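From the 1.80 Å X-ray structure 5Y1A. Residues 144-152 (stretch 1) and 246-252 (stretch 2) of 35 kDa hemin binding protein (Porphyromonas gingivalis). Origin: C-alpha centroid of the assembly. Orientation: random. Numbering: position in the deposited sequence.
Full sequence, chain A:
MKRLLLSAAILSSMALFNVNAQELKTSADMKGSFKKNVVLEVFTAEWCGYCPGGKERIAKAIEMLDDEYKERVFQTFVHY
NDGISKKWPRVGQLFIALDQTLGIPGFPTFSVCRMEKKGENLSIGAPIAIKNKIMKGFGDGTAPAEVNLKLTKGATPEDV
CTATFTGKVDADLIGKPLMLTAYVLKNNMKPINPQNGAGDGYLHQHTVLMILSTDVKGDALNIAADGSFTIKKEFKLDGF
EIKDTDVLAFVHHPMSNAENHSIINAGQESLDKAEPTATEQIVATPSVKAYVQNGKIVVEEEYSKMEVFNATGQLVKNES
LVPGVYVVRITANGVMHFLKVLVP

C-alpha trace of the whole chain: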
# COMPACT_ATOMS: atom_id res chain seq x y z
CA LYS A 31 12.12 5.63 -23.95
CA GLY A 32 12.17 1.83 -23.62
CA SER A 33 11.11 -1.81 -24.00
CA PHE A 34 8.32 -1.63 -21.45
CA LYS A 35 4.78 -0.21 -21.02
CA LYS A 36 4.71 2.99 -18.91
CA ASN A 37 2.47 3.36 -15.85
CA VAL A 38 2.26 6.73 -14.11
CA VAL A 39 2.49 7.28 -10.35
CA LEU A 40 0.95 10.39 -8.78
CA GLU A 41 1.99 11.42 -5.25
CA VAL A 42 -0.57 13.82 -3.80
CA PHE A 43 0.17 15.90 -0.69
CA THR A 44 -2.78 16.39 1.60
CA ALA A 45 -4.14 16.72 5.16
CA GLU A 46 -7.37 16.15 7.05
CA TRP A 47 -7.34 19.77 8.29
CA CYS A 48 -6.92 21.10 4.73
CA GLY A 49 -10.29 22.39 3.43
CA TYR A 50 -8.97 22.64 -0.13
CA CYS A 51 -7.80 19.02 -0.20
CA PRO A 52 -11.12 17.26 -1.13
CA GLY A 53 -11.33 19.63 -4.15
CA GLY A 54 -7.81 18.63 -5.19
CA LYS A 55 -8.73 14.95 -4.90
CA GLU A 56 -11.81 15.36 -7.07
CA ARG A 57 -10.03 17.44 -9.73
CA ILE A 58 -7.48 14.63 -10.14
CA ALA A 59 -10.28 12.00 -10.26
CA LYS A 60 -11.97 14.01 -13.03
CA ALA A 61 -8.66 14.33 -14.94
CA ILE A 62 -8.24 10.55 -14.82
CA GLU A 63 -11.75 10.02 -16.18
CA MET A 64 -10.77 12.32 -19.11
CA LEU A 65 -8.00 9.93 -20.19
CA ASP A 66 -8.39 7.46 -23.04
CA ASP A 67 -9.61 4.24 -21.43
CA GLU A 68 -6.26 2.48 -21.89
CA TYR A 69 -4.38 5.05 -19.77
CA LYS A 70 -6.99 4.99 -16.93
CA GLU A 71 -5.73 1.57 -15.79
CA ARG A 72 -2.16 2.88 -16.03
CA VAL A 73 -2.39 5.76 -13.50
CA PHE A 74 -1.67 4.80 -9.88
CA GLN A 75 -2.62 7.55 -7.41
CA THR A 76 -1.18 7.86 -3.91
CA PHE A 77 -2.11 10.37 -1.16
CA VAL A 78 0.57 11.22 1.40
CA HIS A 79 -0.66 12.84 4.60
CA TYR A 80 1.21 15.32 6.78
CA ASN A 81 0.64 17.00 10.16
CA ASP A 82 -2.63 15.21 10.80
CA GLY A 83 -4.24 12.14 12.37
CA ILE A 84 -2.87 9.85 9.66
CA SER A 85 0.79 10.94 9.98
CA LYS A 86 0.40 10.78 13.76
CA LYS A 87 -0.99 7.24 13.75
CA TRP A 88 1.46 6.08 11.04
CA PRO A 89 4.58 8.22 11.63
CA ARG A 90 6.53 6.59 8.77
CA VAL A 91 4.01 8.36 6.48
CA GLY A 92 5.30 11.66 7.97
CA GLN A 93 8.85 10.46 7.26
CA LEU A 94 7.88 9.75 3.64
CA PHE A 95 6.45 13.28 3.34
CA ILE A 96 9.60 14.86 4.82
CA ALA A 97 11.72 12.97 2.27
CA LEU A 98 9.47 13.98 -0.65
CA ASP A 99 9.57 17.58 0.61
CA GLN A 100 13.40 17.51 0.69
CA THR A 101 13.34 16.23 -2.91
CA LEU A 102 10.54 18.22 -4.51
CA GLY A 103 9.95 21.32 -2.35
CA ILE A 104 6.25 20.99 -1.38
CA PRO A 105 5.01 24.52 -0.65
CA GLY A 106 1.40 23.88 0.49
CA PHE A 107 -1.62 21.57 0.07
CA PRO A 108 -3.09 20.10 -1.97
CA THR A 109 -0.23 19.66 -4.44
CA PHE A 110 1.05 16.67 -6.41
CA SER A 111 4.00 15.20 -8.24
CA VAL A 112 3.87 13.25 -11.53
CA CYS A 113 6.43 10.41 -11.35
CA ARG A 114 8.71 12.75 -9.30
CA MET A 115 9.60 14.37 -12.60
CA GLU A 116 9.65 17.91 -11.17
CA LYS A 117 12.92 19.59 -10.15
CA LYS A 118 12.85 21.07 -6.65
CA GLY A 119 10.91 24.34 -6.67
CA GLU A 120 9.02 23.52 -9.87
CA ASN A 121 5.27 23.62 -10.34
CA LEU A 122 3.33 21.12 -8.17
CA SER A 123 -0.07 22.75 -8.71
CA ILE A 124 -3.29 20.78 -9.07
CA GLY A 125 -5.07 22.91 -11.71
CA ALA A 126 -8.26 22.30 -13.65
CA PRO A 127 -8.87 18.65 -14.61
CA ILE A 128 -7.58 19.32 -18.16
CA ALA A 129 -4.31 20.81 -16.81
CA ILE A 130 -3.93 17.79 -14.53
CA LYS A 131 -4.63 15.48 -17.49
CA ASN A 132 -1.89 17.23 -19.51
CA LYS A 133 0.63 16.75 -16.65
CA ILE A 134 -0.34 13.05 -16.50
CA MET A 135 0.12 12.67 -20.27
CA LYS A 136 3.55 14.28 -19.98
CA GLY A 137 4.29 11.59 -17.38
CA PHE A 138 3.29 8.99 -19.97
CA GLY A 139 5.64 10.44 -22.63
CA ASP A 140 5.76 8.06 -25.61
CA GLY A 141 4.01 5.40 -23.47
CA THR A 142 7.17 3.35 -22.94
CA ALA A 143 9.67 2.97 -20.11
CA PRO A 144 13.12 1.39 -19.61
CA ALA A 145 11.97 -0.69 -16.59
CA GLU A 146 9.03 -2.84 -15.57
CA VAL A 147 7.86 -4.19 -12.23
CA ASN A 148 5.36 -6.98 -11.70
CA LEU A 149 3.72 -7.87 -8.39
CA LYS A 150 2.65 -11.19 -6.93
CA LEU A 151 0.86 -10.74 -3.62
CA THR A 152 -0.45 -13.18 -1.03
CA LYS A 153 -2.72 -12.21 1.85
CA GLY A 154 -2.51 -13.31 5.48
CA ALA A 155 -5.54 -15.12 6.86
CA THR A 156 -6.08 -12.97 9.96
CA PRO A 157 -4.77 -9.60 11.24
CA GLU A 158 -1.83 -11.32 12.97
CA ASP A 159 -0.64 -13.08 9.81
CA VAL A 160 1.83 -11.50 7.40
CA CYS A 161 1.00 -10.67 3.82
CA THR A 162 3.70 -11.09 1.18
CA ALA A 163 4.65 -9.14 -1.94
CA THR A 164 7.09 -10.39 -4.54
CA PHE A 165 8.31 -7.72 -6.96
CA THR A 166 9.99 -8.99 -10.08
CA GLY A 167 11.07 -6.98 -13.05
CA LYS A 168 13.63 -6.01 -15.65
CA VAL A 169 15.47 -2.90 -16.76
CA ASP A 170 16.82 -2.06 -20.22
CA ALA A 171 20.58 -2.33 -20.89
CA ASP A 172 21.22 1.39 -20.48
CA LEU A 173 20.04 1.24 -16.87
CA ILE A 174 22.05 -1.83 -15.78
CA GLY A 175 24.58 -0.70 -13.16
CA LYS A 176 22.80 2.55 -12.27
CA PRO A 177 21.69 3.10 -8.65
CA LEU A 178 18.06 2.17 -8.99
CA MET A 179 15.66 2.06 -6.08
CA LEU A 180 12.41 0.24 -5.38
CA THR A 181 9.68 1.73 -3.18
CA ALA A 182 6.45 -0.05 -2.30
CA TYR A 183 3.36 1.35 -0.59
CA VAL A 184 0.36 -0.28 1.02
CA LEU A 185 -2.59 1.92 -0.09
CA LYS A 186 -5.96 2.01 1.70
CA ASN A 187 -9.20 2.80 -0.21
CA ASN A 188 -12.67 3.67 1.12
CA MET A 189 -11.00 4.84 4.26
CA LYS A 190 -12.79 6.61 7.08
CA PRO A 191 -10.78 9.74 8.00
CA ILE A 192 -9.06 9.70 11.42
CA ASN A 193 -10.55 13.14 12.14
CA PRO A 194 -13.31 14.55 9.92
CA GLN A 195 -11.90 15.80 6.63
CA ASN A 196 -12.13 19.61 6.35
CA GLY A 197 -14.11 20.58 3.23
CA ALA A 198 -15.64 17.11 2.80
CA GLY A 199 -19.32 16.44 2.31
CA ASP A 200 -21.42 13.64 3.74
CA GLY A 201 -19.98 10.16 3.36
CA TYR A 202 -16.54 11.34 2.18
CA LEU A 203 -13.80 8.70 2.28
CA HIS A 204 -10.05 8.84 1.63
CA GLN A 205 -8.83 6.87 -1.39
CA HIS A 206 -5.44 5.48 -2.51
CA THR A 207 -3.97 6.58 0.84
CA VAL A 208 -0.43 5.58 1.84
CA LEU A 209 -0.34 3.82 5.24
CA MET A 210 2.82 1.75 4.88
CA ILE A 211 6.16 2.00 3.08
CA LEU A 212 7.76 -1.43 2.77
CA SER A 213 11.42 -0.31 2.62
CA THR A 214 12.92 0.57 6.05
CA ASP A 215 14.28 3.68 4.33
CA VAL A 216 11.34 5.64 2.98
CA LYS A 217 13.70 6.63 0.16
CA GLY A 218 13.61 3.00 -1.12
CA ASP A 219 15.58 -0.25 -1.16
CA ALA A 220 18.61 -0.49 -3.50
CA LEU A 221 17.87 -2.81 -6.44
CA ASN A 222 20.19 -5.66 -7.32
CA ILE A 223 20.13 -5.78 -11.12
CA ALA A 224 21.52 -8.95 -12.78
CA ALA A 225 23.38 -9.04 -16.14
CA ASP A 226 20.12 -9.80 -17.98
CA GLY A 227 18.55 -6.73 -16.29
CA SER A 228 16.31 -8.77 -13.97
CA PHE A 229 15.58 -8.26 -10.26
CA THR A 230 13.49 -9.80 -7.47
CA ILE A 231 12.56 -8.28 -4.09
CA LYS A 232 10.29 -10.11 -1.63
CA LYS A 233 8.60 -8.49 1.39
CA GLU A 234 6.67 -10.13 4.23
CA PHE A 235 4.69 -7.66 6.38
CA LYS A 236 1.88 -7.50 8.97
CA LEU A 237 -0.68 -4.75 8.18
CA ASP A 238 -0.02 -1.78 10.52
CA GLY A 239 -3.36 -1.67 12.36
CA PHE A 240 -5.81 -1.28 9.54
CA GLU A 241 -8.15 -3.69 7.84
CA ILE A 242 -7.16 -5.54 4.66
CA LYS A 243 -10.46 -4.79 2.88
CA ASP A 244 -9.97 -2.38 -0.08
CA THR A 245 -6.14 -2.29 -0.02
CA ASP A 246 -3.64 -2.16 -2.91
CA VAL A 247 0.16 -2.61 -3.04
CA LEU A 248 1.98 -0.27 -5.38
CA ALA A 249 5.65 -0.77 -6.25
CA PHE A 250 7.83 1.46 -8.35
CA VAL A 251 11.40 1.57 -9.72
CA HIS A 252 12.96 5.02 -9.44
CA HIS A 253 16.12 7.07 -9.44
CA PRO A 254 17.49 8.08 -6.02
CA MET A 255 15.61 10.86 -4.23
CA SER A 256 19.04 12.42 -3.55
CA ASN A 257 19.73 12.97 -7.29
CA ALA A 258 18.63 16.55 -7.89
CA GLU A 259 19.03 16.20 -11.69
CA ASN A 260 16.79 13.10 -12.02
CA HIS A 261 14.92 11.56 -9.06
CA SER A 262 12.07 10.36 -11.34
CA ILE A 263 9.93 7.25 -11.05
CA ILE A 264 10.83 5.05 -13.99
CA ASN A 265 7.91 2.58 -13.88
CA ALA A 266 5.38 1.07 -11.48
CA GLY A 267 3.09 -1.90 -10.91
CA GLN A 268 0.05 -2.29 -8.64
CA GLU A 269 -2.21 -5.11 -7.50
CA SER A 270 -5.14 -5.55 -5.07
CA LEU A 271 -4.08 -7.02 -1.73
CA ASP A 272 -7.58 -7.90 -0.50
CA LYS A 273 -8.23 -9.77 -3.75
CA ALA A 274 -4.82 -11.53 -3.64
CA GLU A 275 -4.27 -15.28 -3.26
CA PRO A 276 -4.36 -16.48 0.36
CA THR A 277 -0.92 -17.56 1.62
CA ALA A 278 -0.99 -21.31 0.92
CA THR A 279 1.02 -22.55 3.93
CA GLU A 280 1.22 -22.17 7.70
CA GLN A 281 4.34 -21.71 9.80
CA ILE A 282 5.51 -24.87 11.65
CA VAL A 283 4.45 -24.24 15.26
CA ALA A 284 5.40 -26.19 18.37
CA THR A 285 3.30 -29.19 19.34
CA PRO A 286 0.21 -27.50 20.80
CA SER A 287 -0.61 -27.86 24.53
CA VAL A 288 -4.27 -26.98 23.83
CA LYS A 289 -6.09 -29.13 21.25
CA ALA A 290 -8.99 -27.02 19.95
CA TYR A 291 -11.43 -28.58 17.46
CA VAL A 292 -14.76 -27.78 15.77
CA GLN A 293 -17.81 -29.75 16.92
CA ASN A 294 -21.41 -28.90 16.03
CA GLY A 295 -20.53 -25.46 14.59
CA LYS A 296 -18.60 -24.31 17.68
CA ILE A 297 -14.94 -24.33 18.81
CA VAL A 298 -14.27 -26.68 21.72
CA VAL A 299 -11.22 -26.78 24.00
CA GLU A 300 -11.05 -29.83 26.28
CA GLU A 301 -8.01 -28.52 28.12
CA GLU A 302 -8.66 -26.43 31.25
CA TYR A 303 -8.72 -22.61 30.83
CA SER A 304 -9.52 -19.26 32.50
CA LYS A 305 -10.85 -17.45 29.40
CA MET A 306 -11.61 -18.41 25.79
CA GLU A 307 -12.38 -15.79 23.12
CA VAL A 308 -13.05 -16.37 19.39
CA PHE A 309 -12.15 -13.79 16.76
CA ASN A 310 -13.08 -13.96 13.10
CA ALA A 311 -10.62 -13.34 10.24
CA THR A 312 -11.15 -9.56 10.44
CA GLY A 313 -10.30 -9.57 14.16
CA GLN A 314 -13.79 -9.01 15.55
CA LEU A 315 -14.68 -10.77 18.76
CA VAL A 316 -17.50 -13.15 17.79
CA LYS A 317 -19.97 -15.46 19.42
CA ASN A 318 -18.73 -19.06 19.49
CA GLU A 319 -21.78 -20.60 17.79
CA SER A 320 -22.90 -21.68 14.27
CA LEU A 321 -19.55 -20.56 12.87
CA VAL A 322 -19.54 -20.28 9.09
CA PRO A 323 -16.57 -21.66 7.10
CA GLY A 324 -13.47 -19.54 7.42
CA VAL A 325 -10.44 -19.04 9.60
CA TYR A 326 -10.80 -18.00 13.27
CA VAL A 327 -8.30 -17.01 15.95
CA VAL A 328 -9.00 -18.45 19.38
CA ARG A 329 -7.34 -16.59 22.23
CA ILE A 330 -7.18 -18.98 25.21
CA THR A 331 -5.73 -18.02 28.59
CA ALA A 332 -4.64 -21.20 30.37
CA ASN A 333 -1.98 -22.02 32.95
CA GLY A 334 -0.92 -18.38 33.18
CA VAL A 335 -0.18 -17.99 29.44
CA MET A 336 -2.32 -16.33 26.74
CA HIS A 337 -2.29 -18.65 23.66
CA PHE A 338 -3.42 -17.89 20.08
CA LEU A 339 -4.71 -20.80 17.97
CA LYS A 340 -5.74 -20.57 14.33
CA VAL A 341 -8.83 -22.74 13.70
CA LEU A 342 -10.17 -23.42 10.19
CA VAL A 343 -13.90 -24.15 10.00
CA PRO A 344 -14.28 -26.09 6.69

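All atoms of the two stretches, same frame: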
# COMPACT_ATOMS: atom_id res chain seq x y z
N PRO A 144 11.98 2.29 -19.62
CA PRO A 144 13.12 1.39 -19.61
C PRO A 144 13.18 0.44 -18.40
O PRO A 144 14.22 -0.15 -18.14
CB PRO A 144 14.30 2.36 -19.58
CG PRO A 144 13.80 3.47 -18.75
CD PRO A 144 12.35 3.65 -19.14
N ALA A 145 12.08 0.31 -17.66
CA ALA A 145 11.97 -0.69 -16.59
C ALA A 145 10.54 -1.17 -16.49
O ALA A 145 9.62 -0.51 -17.01
CB ALA A 145 12.45 -0.10 -15.24
N GLU A 146 10.36 -2.31 -15.83
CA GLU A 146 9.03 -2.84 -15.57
C GLU A 146 9.09 -3.51 -14.21
O GLU A 146 10.14 -4.04 -13.80
CB GLU A 146 8.65 -3.85 -16.67
CG GLU A 146 7.45 -4.73 -16.41
CD GLU A 146 7.34 -5.80 -17.47
OE1 GLU A 146 7.83 -6.94 -17.25
OE2 GLU A 146 6.77 -5.48 -18.54
N VAL A 147 7.97 -3.47 -13.50
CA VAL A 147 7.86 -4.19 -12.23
C VAL A 147 6.50 -4.83 -12.12
O VAL A 147 5.46 -4.17 -12.33
CB VAL A 147 8.24 -3.32 -11.00
CG1 VAL A 147 7.41 -2.05 -10.92
CG2 VAL A 147 8.14 -4.15 -9.70
N ASN A 148 6.54 -6.12 -11.81
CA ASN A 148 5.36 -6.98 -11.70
C ASN A 148 5.24 -7.40 -10.24
O ASN A 148 6.25 -7.61 -9.56
CB ASN A 148 5.54 -8.20 -12.59
CG ASN A 148 5.71 -7.83 -14.06
OD1 ASN A 148 4.82 -7.22 -14.66
ND2 ASN A 148 6.86 -8.15 -14.62
N LEU A 149 4.00 -7.57 -9.79
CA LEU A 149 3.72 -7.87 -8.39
C LEU A 149 2.94 -9.17 -8.26
O LEU A 149 1.95 -9.40 -8.99
CB LEU A 149 2.88 -6.74 -7.78
CG LEU A 149 3.53 -5.42 -7.39
CD1 LEU A 149 4.09 -4.65 -8.61
CD2 LEU A 149 2.48 -4.60 -6.67
N LYS A 150 3.41 -10.02 -7.36
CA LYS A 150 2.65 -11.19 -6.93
C LYS A 150 2.45 -11.06 -5.43
O LYS A 150 3.42 -11.08 -4.65
CB LYS A 150 3.34 -12.51 -7.32
CG LYS A 150 2.69 -13.77 -6.71
CD LYS A 150 1.22 -13.92 -7.08
CE LYS A 150 0.59 -15.06 -6.22
NZ LYS A 150 -0.76 -15.48 -6.68
N LEU A 151 1.20 -10.91 -5.03
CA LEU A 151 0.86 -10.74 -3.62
C LEU A 151 0.23 -12.00 -3.07
O LEU A 151 -0.45 -12.72 -3.80
CB LEU A 151 -0.16 -9.59 -3.47
CG LEU A 151 0.21 -8.25 -4.10
CD1 LEU A 151 -0.90 -7.23 -3.80
CD2 LEU A 151 1.59 -7.74 -3.60
N THR A 152 0.41 -12.21 -1.76
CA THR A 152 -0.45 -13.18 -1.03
C THR A 152 -0.96 -12.50 0.22
O THR A 152 -0.26 -11.67 0.82
CB THR A 152 0.23 -14.54 -0.70
OG1 THR A 152 1.21 -14.36 0.34
CG2 THR A 152 0.88 -15.18 -1.93
N ASP A 246 -4.50 -1.88 -1.76
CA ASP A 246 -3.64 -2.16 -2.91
C ASP A 246 -2.17 -2.15 -2.46
O ASP A 246 -1.85 -1.52 -1.45
CB ASP A 246 -3.81 -1.07 -3.98
CG ASP A 246 -5.21 -1.06 -4.60
OD1 ASP A 246 -5.74 -2.15 -4.89
OD2 ASP A 246 -5.78 0.04 -4.78
N VAL A 247 -1.30 -2.82 -3.21
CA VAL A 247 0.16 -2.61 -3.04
C VAL A 247 0.66 -2.06 -4.35
O VAL A 247 0.39 -2.62 -5.44
CB VAL A 247 0.95 -3.89 -2.68
CG1 VAL A 247 2.48 -3.59 -2.63
CG2 VAL A 247 0.47 -4.44 -1.34
N LEU A 248 1.34 -0.93 -4.25
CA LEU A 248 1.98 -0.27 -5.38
C LEU A 248 3.49 -0.41 -5.21
O LEU A 248 4.03 -0.14 -4.12
CB LEU A 248 1.61 1.22 -5.36
CG LEU A 248 2.41 2.18 -6.26
CD1 LEU A 248 2.14 1.86 -7.74
CD2 LEU A 248 2.00 3.59 -5.98
N ALA A 249 4.19 -0.79 -6.28
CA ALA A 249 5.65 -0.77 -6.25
C ALA A 249 6.15 0.01 -7.43
O ALA A 249 5.56 -0.05 -8.54
CB ALA A 249 6.21 -2.19 -6.30
N PHE A 250 7.24 0.75 -7.22
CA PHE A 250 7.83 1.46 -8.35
C PHE A 250 9.36 1.50 -8.32
O PHE A 250 9.96 1.56 -7.23
CB PHE A 250 7.21 2.85 -8.55
CG PHE A 250 7.19 3.71 -7.32
CD1 PHE A 250 8.26 4.57 -7.03
CD2 PHE A 250 6.07 3.71 -6.49
CE1 PHE A 250 8.21 5.42 -5.90
CE2 PHE A 250 6.00 4.55 -5.34
CZ PHE A 250 7.08 5.41 -5.05
N VAL A 251 9.96 1.41 -9.51
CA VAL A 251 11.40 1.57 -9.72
C VAL A 251 11.70 3.04 -10.00
O VAL A 251 11.00 3.70 -10.80
CB VAL A 251 11.87 0.69 -10.92
CG1 VAL A 251 13.37 0.82 -11.12
CG2 VAL A 251 11.48 -0.80 -10.70
N HIS A 252 12.71 3.59 -9.33
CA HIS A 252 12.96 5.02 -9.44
C HIS A 252 14.42 5.35 -9.23
O HIS A 252 15.16 4.56 -8.62
CB HIS A 252 12.07 5.79 -8.43
CG HIS A 252 12.28 5.40 -6.98
ND1 HIS A 252 13.16 6.06 -6.16
CD2 HIS A 252 11.67 4.46 -6.21
CE1 HIS A 252 13.10 5.53 -4.94
NE2 HIS A 252 12.21 4.55 -4.95

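Two strands, 145-152 and 246-252, run nearly antiparallel, with 158° between their N-to-C directions, yet their axes come no closer than 7.1 Å. That spacing is too wide for backbone pairing, and no hydrogen bond crosses the contact. What joins them is apolar packing between side chains, which buries 346 Å² summed over both sides.

Alternation along each strand sets the pattern. A145, V147, L149 and L151 direct their CA-to-CB bonds toward the other strand, as do V247, A249 and V251; E146, N148, L248 and F250 direct theirs away.

V247 has the largest covered area, 58 Å². With chi1 at 176° (t), it packs against both leucines: its CG1 lies 4.2 Å from L149 CD2 and 4.4 Å from L151 CD2, and its CG2 lies 4.0 Å from L151 CD1. The branched side chain thus fills the space between two successive inward residues of the facing strand.

L149 follows with 56 Å². In its m,p rotamer (chi1 -77°, chi2 65°), it places CD1 4.0 Å from A249 CB and CD2 3.1 Å from the V247 backbone O, a tight approach for a carbon.

V147 and V251, at 54 Å² each, close the other part of the contact. CB of V147 is 4.1 Å from CG2 of V251, and V147 CG1 lies 3.6 Å from the backbone O of A249. A249, small and facing the other strand, is touched by both V147 and L149: its CB is 4.4 Å from V147 CG2. Beyond them, A145 CB meets V251 CG1 at 4.3 Å.

On strand 145-152 polar groups suit the outward face, where E146 is partly exposed and N148 exposed: N148 ND2 donates to E146 OE1 at 3.1 Å, two residues apart on the same side of their strand. L248 and F250 also point away, but both are buried.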